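Local coordinates for protein extracellular PQQ-dependent sugar dehydrogenase (Coprinopsis cinerea, PDB 6JT6) that probably passes electrons, through the haem b of the cytochrome domain described here, from a PQQ-dependent pyranose dehydrogenase unit to an external acceptor, at residues V72-V75 with P80-S83; A54-N59 with Y162-A167; F16-Q21 with D25-Y30. All blocks are in the same frame, centred on the assembly; numbering follows the deposited sequence.

Interaction 1 of 3, residues V72-V75 with P80-S83; sequences VGWV and PRIS
R81 lays the start of its side chain over one face of the W74 indole. Its CB sits 3.9 Å from the centroid of the six-membered ring, 22° off the ring normal, a CH-pi contact displaced toward the rim. CG reaches the pyrrole side, 3.7 Å from W74 NE1. The indole can meet it because W74 CG is turned between the backbone N and the carbonyl carbon (chi1 69°), which brings the ring back toward the neighbouring strand. V72 and S83 pack on the same face of the sheet, V72 CG1 3.8 Å from S83 CB, and V72 also touches the haem. V72, W74 and S83 are buried, and this is the close-packed part; of R81, CB and CG share in it.

The backbone beneath is a regular antiparallel beta hairpin, strands 70-76 and 79-86, within the six-stranded sheet that carries the haem. V72 pairs with S83 and W74 with R81 as hydrogen-bonded pairs; the bond from R81 N to W74 O is 2.8 Å long, and that from W74 N to R81 O stretches to 3.1 Å. Strand 70-76 goes on to bond strand 56-60 through G73 and I57.

Toward the turn the fit is looser. V75 and P80, on the other face, come no nearer than 4.2 Å, V75 CG2 to P80 CA, and P80 is partly exposed. R81 is partly exposed too: bent at chi2 (-123°), its chain runs on past the indole to a salt bridge between NH2 and D76. P154 O accepts hydrogen bonds from both R81 NE and W74 NE1, which ties the two side chains to one carbonyl.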
loop_
_atom_site.group_PDB
_atom_site.type_symbol
_atom_site.label_atom_id
_atom_site.label_comp_id
_atom_site.label_asym_id
_atom_site.label_seq_id
_atom_site.Cartn_x
_atom_site.Cartn_y
_atom_site.Cartn_z
ATOM N N VAL A 72 4.206 -5.177 0.593
ATOM C CA VAL A 72 3.337 -6.313 0.430
ATOM C C VAL A 72 2.546 -6.549 1.712
ATOM O O VAL A 72 3.114 -6.598 2.820
ATOM C CB VAL A 72 4.090 -7.561 -0.109
ATOM C CG1 VAL A 72 5.197 -7.992 0.825
ATOM C CG2 VAL A 72 3.141 -8.724 -0.357
ATOM N N GLY A 73 1.230 -6.633 1.551
ATOM C CA GLY A 73 0.336 -6.889 2.665
ATOM C C GLY A 73 -0.505 -8.122 2.464
ATOM O O GLY A 73 -0.750 -8.561 1.326
ATOM N N TRP A 74 -0.946 -8.702 3.583
ATOM C CA TRP A 74 -1.847 -9.824 3.577
ATOM C C TRP A 74 -2.537 -9.955 4.939
ATOM O O TRP A 74 -2.210 -9.211 5.894
ATOM C CB TRP A 74 -1.135 -11.109 3.146
ATOM C CG TRP A 74 -0.121 -11.627 4.134
ATOM C CD1 TRP A 74 -0.322 -12.565 5.117
ATOM C CD2 TRP A 74 1.263 -11.263 4.193
ATOM N NE1 TRP A 74 0.867 -12.811 5.793
ATOM C CE2 TRP A 74 1.858 -12.033 5.237
ATOM C CE3 TRP A 74 2.063 -10.395 3.442
ATOM C CZ2 TRP A 74 3.220 -11.928 5.576
ATOM C CZ3 TRP A 74 3.431 -10.290 3.776
ATOM C CH2 TRP A 74 3.990 -11.053 4.850
ATOM N N VAL A 75 -3.506 -10.865 5.017
ATOM C CA VAL A 75 -4.157 -11.163 6.300
ATOM C C VAL A 75 -3.929 -12.644 6.627
ATOM O O VAL A 75 -4.289 -13.520 5.844
ATOM C CB VAL A 75 -5.662 -10.782 6.328
ATOM C CG1 VAL A 75 -6.261 -11.137 7.673
ATOM C CG2 VAL A 75 -5.830 -9.278 6.148
ATOM N N PRO A 80 -3.674 -8.691 10.064
ATOM C CA PRO A 80 -2.978 -8.048 8.932
ATOM C C PRO A 80 -1.447 -8.055 9.123
ATOM O O PRO A 80 -0.949 -8.056 10.243
ATOM C CB PRO A 80 -3.518 -6.595 8.946
ATOM C CG PRO A 80 -3.905 -6.361 10.381
ATOM C CD PRO A 80 -4.387 -7.708 10.909
ATOM N N ARG A 81 -0.724 -8.126 8.015
ATOM C CA ARG A 81 0.721 -8.083 8.019
ATOM C C ARG A 81 1.138 -7.191 6.875
ATOM O O ARG A 81 0.412 -7.070 5.874
ATOM C CB ARG A 81 1.328 -9.475 7.822
ATOM C CG ARG A 81 0.775 -10.552 8.752
ATOM C CD ARG A 81 1.842 -11.228 9.557
ATOM N NE ARG A 81 1.217 -12.252 10.382
ATOM C CZ ARG A 81 1.080 -12.210 11.707
ATOM N NH1 ARG A 81 1.557 -11.180 12.426
ATOM N NH2 ARG A 81 0.464 -13.227 12.316
ATOM N N ILE A 82 2.339 -6.628 6.989
ATOM C CA ILE A 82 2.897 -5.810 5.923
ATOM C C ILE A 82 4.418 -5.907 5.946
ATOM O O ILE A 82 5.038 -6.049 7.017
ATOM C CB ILE A 82 2.363 -4.335 5.969
ATOM C CG1 ILE A 82 2.726 -3.564 4.689
ATOM C CG2 ILE A 82 2.871 -3.574 7.207
ATOM C CD1 ILE A 82 1.576 -2.890 3.993
ATOM N N SER A 83 5.015 -5.839 4.763
ATOM C CA SER A 83 6.443 -5.997 4.625
ATOM C C SER A 83 6.954 -5.054 3.524
ATOM O O SER A 83 6.238 -4.799 2.534
ATOM C CB SER A 83 6.747 -7.463 4.304
ATOM O OG SER A 83 8.100 -7.660 3.947
#

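Interaction 2 of 3, residues A54-N59 with Y162-A167. With HEM (protoporphyrin IX containing Fe), chain C.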
loop_
_atom_site.group_PDB
_atom_site.type_symbol
_atom_site.label_atom_id
_atom_site.label_comp_id
_atom_site.label_asym_id
_atom_site.label_seq_id
_atom_site.Cartn_x
_atom_site.Cartn_y
_atom_site.Cartn_z
ATOM N N ALA A 54 -8.097 -13.548 -1.430
ATOM C CA ALA A 54 -6.838 -13.230 -2.115
ATOM C C ALA A 54 -5.647 -13.641 -1.271
ATOM O O ALA A 54 -5.713 -13.624 -0.048
ATOM C CB ALA A 54 -6.749 -11.730 -2.446
ATOM N N GLY A 55 -4.520 -13.932 -1.910
ATOM C CA GLY A 55 -3.329 -14.350 -1.151
ATOM C C GLY A 55 -2.529 -13.199 -0.564
ATOM O O GLY A 55 -2.266 -13.162 0.650
ATOM N N TRP A 56 -2.156 -12.254 -1.422
ATOM C CA TRP A 56 -1.495 -11.028 -0.965
ATOM C C TRP A 56 -1.698 -9.892 -1.977
ATOM O O TRP A 56 -2.103 -10.119 -3.122
ATOM C CB TRP A 56 0.004 -11.270 -0.685
ATOM C CG TRP A 56 0.850 -11.793 -1.830
ATOM C CD1 TRP A 56 1.260 -13.084 -2.028
ATOM C CD2 TRP A 56 1.428 -11.012 -2.898
ATOM N NE1 TRP A 56 2.055 -13.157 -3.175
ATOM C CE2 TRP A 56 2.177 -11.896 -3.712
ATOM C CE3 TRP A 56 1.366 -9.635 -3.251
ATOM C CZ2 TRP A 56 2.905 -11.453 -4.837
ATOM C CZ3 TRP A 56 2.083 -9.190 -4.375
ATOM C CH2 TRP A 56 2.845 -10.103 -5.152
ATOM N N ILE A 57 -1.442 -8.665 -1.523
ATOM C CA ILE A 57 -1.665 -7.458 -2.307
ATOM C C ILE A 57 -0.454 -6.561 -2.044
ATOM O O ILE A 57 -0.062 -6.360 -0.888
ATOM C CB ILE A 57 -2.944 -6.723 -1.853
ATOM C CG1 ILE A 57 -4.138 -7.688 -1.749
ATOM C CG2 ILE A 57 -3.224 -5.487 -2.767
ATOM C CD1 ILE A 57 -5.362 -7.096 -1.040
ATOM N N GLY A 58 0.119 -6.018 -3.112
ATOM C CA GLY A 58 1.348 -5.250 -3.026
ATOM C C GLY A 58 1.506 -4.149 -4.051
ATOM O O GLY A 58 0.673 -3.974 -4.948
ATOM N N ASN A 59 2.551 -3.347 -3.866
ATOM C CA ASN A 59 2.815 -2.262 -4.798
ATOM C C ASN A 59 4.295 -2.173 -5.129
ATOM O O ASN A 59 5.105 -2.915 -4.592
ATOM C CB ASN A 59 2.268 -0.904 -4.283
ATOM C CG ASN A 59 2.852 -0.489 -2.939
ATOM O OD1 ASN A 59 3.917 -0.936 -2.542
ATOM N ND2 ASN A 59 2.142 0.387 -2.233
ATOM N N TYR A 162 4.823 -16.562 -3.337
ATOM C CA TYR A 162 4.752 -16.908 -4.759
ATOM C C TYR A 162 4.558 -15.634 -5.564
ATOM O O TYR A 162 3.915 -14.681 -5.097
ATOM C CB TYR A 162 3.579 -17.863 -5.009
ATOM C CG TYR A 162 3.808 -19.222 -4.356
ATOM C CD1 TYR A 162 4.751 -20.125 -4.891
ATOM C CD2 TYR A 162 3.118 -19.587 -3.193
ATOM C CE1 TYR A 162 4.995 -21.356 -4.293
ATOM C CE2 TYR A 162 3.341 -20.836 -2.588
ATOM C CZ TYR A 162 4.286 -21.703 -3.142
ATOM O OH TYR A 162 4.517 -22.932 -2.546
ATOM N N ARG A 163 5.140 -15.635 -6.761
ATOM C CA ARG A 163 4.910 -14.627 -7.780
ATOM C C ARG A 163 3.423 -14.295 -7.926
ATOM O O ARG A 163 2.582 -15.185 -7.952
ATOM C CB ARG A 163 5.470 -15.147 -9.118
ATOM C CG ARG A 163 5.639 -14.067 -10.165
ATOM C CD ARG A 163 5.748 -14.660 -11.564
ATOM N NE ARG A 163 4.471 -14.423 -12.229
ATOM C CZ ARG A 163 4.225 -13.413 -13.066
ATOM N NH1 ARG A 163 3.012 -13.278 -13.594
ATOM N NH2 ARG A 163 5.183 -12.552 -13.397
ATOM N N HIS A 164 3.129 -12.998 -8.020
ATOM C CA HIS A 164 1.782 -12.464 -8.267
ATOM C C HIS A 164 1.128 -13.145 -9.464
ATOM O O HIS A 164 1.800 -13.500 -10.424
ATOM C CB HIS A 164 1.856 -10.955 -8.543
ATOM C CG HIS A 164 3.108 -10.534 -9.252
ATOM N ND1 HIS A 164 3.264 -10.672 -10.612
ATOM C CD2 HIS A 164 4.262 -9.989 -8.794
ATOM C CE1 HIS A 164 4.464 -10.238 -10.964
ATOM N NE2 HIS A 164 5.098 -9.801 -9.881
ATOM N N SER A 165 -0.175 -13.338 -9.401
ATOM C CA SER A 165 -0.925 -13.751 -10.562
ATOM C C SER A 165 -1.148 -12.565 -11.511
ATOM O O SER A 165 -1.329 -12.760 -12.725
ATOM C CB SER A 165 -2.264 -14.352 -10.123
ATOM O OG SER A 165 -2.973 -13.434 -9.315
ATOM N N HIS A 166 -1.139 -11.346 -10.961
ATOM C CA HIS A 166 -1.447 -10.134 -11.726
ATOM C C HIS A 166 -0.519 -9.043 -11.273
ATOM O O HIS A 166 -0.295 -8.877 -10.063
ATOM C CB HIS A 166 -2.888 -9.641 -11.477
ATOM C CG HIS A 166 -3.962 -10.652 -11.765
ATOM N ND1 HIS A 166 -4.268 -11.674 -10.895
ATOM C CD2 HIS A 166 -4.824 -10.772 -12.807
ATOM C CE1 HIS A 166 -5.254 -12.402 -11.398
ATOM N NE2 HIS A 166 -5.620 -11.864 -12.552
ATOM N N ALA A 167 -0.008 -8.270 -12.228
ATOM C CA ALA A 167 0.764 -7.060 -11.889
ATOM C C ALA A 167 0.830 -6.115 -13.093
ATOM O O ALA A 167 0.885 -6.573 -14.231
ATOM C CB ALA A 167 2.182 -7.425 -11.409
HETATM C CHA HEM C . 6.243 -7.600 -12.791
HETATM C CHB HEM C . 8.426 -11.661 -11.232
HETATM C CHC HEM C . 7.096 -10.671 -6.683
HETATM C CHD HEM C . 5.698 -6.202 -8.167
HETATM C C1A HEM C . 6.905 -8.814 -12.764
HETATM C C2A HEM C . 7.302 -9.537 -13.918
HETATM C C3A HEM C . 7.906 -10.687 -13.465
HETATM C C4A HEM C . 7.888 -10.677 -12.043
HETATM C CMA HEM C . 8.501 -11.795 -14.320
HETATM C CAA HEM C . 7.105 -9.124 -15.369
HETATM C CBA HEM C . 5.629 -9.067 -15.801
HETATM C CGA HEM C . 4.834 -10.314 -15.517
HETATM O O1A HEM C . 3.907 -10.332 -14.664
HETATM O O2A HEM C . 5.096 -11.360 -16.150
HETATM C C1B HEM C . 8.237 -11.760 -9.857
HETATM C C2B HEM C . 8.649 -12.902 -9.088
HETATM C C3B HEM C . 8.233 -12.647 -7.797
HETATM C C4B HEM C . 7.581 -11.316 -7.819
HETATM C CMB HEM C . 9.366 -14.153 -9.636
HETATM C CAB HEM C . 8.380 -13.446 -6.548
HETATM C CBB HEM C . 8.317 -14.772 -6.508
HETATM C C1C HEM C . 6.670 -9.314 -6.664
HETATM C C2C HEM C . 6.271 -8.605 -5.508
HETATM C C3C HEM C . 5.873 -7.324 -5.914
HETATM C C4C HEM C . 6.006 -7.267 -7.352
HETATM C CMC HEM C . 6.339 -9.178 -4.104
HETATM C CAC HEM C . 5.420 -6.219 -5.023
HETATM C CBC HEM C . 4.683 -6.457 -3.916
HETATM C C1D HEM C . 5.674 -6.296 -9.567
HETATM C C2D HEM C . 5.208 -5.180 -10.418
HETATM C C3D HEM C . 5.377 -5.549 -11.694
HETATM C C4D HEM C . 5.959 -6.905 -11.617
HETATM C CMD HEM C . 4.638 -3.855 -9.983
HETATM C CAD HEM C . 4.984 -4.757 -12.940
HETATM C CBD HEM C . 5.987 -3.704 -13.376
HETATM C CGD HEM C . 7.176 -4.394 -13.986
HETATM O O1D HEM C . 8.337 -4.298 -13.502
HETATM O O2D HEM C . 6.984 -5.108 -14.980
HETATM N NA HEM C . 7.246 -9.543 -11.621
HETATM N NB HEM C . 7.619 -10.864 -9.077
HETATM N NC HEM C . 6.461 -8.507 -7.759
HETATM N ND HEM C . 6.154 -7.311 -10.335
HETATM FE FE HEM C . 6.870 -9.012 -9.739
#
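The haem b site of this cytochrome domain is built partly where W56, on strand 56-60, meets the loop that delivers the iron ligand H164. The indole N-H of W56 bonds to the carbonyl oxygen of Y162, NE1 to O 3.1 Å, with the acceptor only 3° out of the ring plane but the hydrogen bond bent to 141°. At the far end of the ring, W56 CH2 lies 3.6 Å from H164 CB, in the plane of the imidazole at its edge, and 3.8 Å from C2C of the haem.

H164 NE2 binds the iron at 1.9 Å, and the sulfur of M65 is the other protein ligand. The imidazole is sandwiched: A167 CB lies 3.5 Å above the ring plane on one side, toward the rim, while R163 CG is over the opposite face. R163 then bends at chi3 (105°) to carry its guanidinium to one haem propionate, where NH2 bonds O1A at 2.9 Å and NH1 adds a weak bond.

With histidine and methionine both on the iron, the haem is six-coordinate, consistent with electron transfer rather than ligand binding; the arginine probably offsets part of the propionate charge.

Interaction 3 of 3, residues F16-Q21 with D25-Y30; sequences FSRFYQ and DASWGY
F19 and W28 run alongside each other on one face of the hairpin, with W28 CE3 at the edge of the phenyl ring, in its plane, 3.8 Å from F19 CD2. The next residue on the same face, Q21, puts CB 3.6 Å from W28 CZ3, so the six-membered part of the indole is touched by two neighbours from strand 15-21. On the other face, R18 rests its CD 3.6 Å from S27 CB, and Y20 meets S27 OG at the edge of its ring. Y20 CG stands anti to the backbone N (chi1 167°), and the ring extends alongside D25 to give OD1 a short hydrogen bond from OH, 2.6 Å. The hydroxyl meets OD1 on the anti side of the carboxylate, 18° out of its plane, at the exposed end of the contact.

Beneath the side chains, the backbone sets their spacing. S17 with Y30 and F19 with W28 are hydrogen-bonded pairs, and the bond from F19 N to W28 O is nearly straight at 173°. Q21 N to A26 O is equally straight, but in return Q21 O receives only weak bonds from D25 N and A26 N. G29 faces R18, and F16 CD1 comes to 3.7 Å from G29 C.

Further out, Y170 stacks on F19, W143 meets both F19 and W28, and W7 makes a cation-pi contact with R18. W28 NE1 bonds G58 O, and Y30 OH bonds N59, tying this sheet to the haem-bearing one. With D25 and A26 both facing Q21, the turn end is a G1 beta bulge closing a beta hairpin, here in a CBD9-like beta sandwich.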
loop_
_atom_site.group_PDB
_atom_site.type_symbol
_atom_site.label_atom_id
_atom_site.label_comp_id
_atom_site.label_asym_id
_atom_site.label_seq_id
_atom_site.Cartn_x
_atom_site.Cartn_y
_atom_site.Cartn_z
ATOM N N PHE A 16 -9.288 8.630 -0.062
ATOM C CA PHE A 16 -7.984 8.216 -0.627
ATOM C C PHE A 16 -7.955 8.615 -2.114
ATOM O O PHE A 16 -9.016 8.758 -2.764
ATOM C CB PHE A 16 -7.820 6.689 -0.575
ATOM C CG PHE A 16 -7.671 6.106 0.804
ATOM C CD1 PHE A 16 -6.405 5.713 1.288
ATOM C CD2 PHE A 16 -8.800 5.856 1.614
ATOM C CE1 PHE A 16 -6.256 5.138 2.572
ATOM C CE2 PHE A 16 -8.658 5.266 2.875
ATOM C CZ PHE A 16 -7.404 4.924 3.368
ATOM N N SER A 17 -6.747 8.761 -2.654
ATOM C CA SER A 17 -6.560 8.597 -4.089
ATOM C C SER A 17 -6.486 7.074 -4.355
ATOM O O SER A 17 -5.506 6.388 -3.964
ATOM C CB SER A 17 -5.299 9.327 -4.559
ATOM O OG SER A 17 -5.067 9.034 -5.918
ATOM N N ARG A 18 -7.520 6.549 -5.007
ATOM C CA ARG A 18 -7.680 5.094 -5.153
ATOM C C ARG A 18 -7.654 4.616 -6.602
ATOM O O ARG A 18 -8.287 5.225 -7.474
ATOM C CB ARG A 18 -8.981 4.621 -4.509
ATOM C CG ARG A 18 -9.026 3.106 -4.376
ATOM C CD ARG A 18 -10.362 2.495 -4.788
ATOM N NE ARG A 18 -11.145 3.212 -5.798
ATOM C CZ ARG A 18 -12.419 2.926 -6.056
ATOM N NH1 ARG A 18 -13.016 1.930 -5.404
ATOM N NH2 ARG A 18 -13.095 3.607 -6.975
ATOM N N PHE A 19 -6.900 3.532 -6.818
ATOM C CA PHE A 19 -6.808 2.817 -8.087
ATOM C C PHE A 19 -7.536 1.521 -7.836
ATOM O O PHE A 19 -7.151 0.734 -6.949
ATOM C CB PHE A 19 -5.331 2.509 -8.482
ATOM C CG PHE A 19 -5.184 1.613 -9.718
ATOM C CD1 PHE A 19 -5.382 2.125 -11.010
ATOM C CD2 PHE A 19 -4.861 0.269 -9.588
ATOM C CE1 PHE A 19 -5.261 1.308 -12.147
ATOM C CE2 PHE A 19 -4.721 -0.562 -10.707
ATOM C CZ PHE A 19 -4.924 -0.039 -11.997
ATOM N N TYR A 20 -8.592 1.313 -8.616
ATOM C CA TYR A 20 -9.393 0.103 -8.540
ATOM C C TYR A 20 -9.036 -0.743 -9.771
ATOM O O TYR A 20 -9.026 -0.246 -10.886
ATOM C CB TYR A 20 -10.901 0.417 -8.476
ATOM C CG TYR A 20 -11.737 -0.819 -8.702
ATOM C CD1 TYR A 20 -11.905 -1.758 -7.685
ATOM C CD2 TYR A 20 -12.331 -1.073 -9.949
ATOM C CE1 TYR A 20 -12.643 -2.906 -7.891
ATOM C CE2 TYR A 20 -13.079 -2.223 -10.162
ATOM C CZ TYR A 20 -13.219 -3.134 -9.133
ATOM O OH TYR A 20 -13.955 -4.282 -9.325
ATOM N N GLN A 21 -8.710 -2.011 -9.548
ATOM C CA GLN A 21 -8.306 -2.887 -10.650
ATOM C C GLN A 21 -9.427 -3.916 -10.874
ATOM O O GLN A 21 -9.691 -4.756 -10.017
ATOM C CB GLN A 21 -6.937 -3.521 -10.355
ATOM C CG GLN A 21 -6.124 -3.896 -11.579
ATOM C CD GLN A 21 -6.742 -5.022 -12.387
ATOM O OE1 GLN A 21 -7.347 -5.945 -11.834
ATOM N NE2 GLN A 21 -6.611 -4.946 -13.702
ATOM N N ASP A 25 -10.416 -7.209 -8.703
ATOM C CA ASP A 25 -11.332 -6.579 -7.739
ATOM C C ASP A 25 -10.622 -6.066 -6.465
ATOM O O ASP A 25 -11.173 -6.082 -5.367
ATOM C CB ASP A 25 -12.496 -7.503 -7.388
ATOM C CG ASP A 25 -13.369 -7.795 -8.573
ATOM O OD1 ASP A 25 -13.651 -6.849 -9.355
ATOM O OD2 ASP A 25 -13.764 -8.980 -8.719
ATOM N N ALA A 26 -9.383 -5.632 -6.642
ATOM C CA ALA A 26 -8.632 -5.088 -5.543
ATOM C C ALA A 26 -8.460 -3.588 -5.756
ATOM O O ALA A 26 -8.586 -3.087 -6.902
ATOM C CB ALA A 26 -7.299 -5.795 -5.444
ATOM N N SER A 27 -8.154 -2.884 -4.658
ATOM C CA SER A 27 -7.926 -1.433 -4.675
ATOM C C SER A 27 -6.614 -1.055 -4.010
ATOM O O SER A 27 -6.209 -1.673 -2.999
ATOM C CB SER A 27 -9.009 -0.726 -3.852
ATOM O OG SER A 27 -10.283 -1.110 -4.231
ATOM N N TRP A 28 -5.980 -0.022 -4.538
ATOM C CA TRP A 28 -4.734 0.537 -3.946
ATOM C C TRP A 28 -5.025 1.991 -3.656
ATOM O O TRP A 28 -5.267 2.745 -4.583
ATOM C CB TRP A 28 -3.565 0.404 -4.932
ATOM C CG TRP A 28 -3.060 -1.017 -5.057
ATOM C CD1 TRP A 28 -1.940 -1.553 -4.464
ATOM C CD2 TRP A 28 -3.655 -2.082 -5.831
ATOM N NE1 TRP A 28 -1.800 -2.890 -4.833
ATOM C CE2 TRP A 28 -2.833 -3.233 -5.670
ATOM C CE3 TRP A 28 -4.793 -2.169 -6.665
ATOM C CZ2 TRP A 28 -3.132 -4.464 -6.268
ATOM C CZ3 TRP A 28 -5.091 -3.416 -7.264
ATOM C CH2 TRP A 28 -4.245 -4.540 -7.065
ATOM N N GLY A 29 -5.044 2.382 -2.376
ATOM C CA GLY A 29 -5.348 3.757 -1.985
ATOM C C GLY A 29 -4.136 4.413 -1.353
ATOM O O GLY A 29 -3.320 3.717 -0.744
ATOM N N TYR A 30 -3.981 5.731 -1.540
ATOM C CA TYR A 30 -2.890 6.490 -0.940
ATOM C C TYR A 30 -3.361 7.843 -0.483
ATOM O O TYR A 30 -4.205 8.447 -1.116
ATOM C CB TYR A 30 -1.707 6.691 -1.913
ATOM C CG TYR A 30 -1.193 5.396 -2.458
ATOM C CD1 TYR A 30 -0.205 4.672 -1.765
ATOM C CD2 TYR A 30 -1.738 4.850 -3.648
ATOM C CE1 TYR A 30 0.255 3.452 -2.257
ATOM C CE2 TYR A 30 -1.276 3.646 -4.153
ATOM C CZ TYR A 30 -0.296 2.954 -3.447
ATOM O OH TYR A 30 0.164 1.742 -3.910
#

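Interactions 1 and 2 share a sheet: strands 56-60 and 70-76 are neighbours in it, and V72 and W74 pack against W56. Interaction 3 belongs to the other sheet and meets interaction 2 through side-chain hydrogen bonds that cross between the sheets; it does not touch interaction 1, whose nearest atoms are about 8 Å away. Both hairpins are mostly buried and rest on backbone ladders; Y20 and D25, beside the turn of interaction 3, are the exposed residues among the two. Interaction 2 has no ladder between its segments and buries far less surface; a single indole bond, metal coordination and a propionate contact do the work beside the haem.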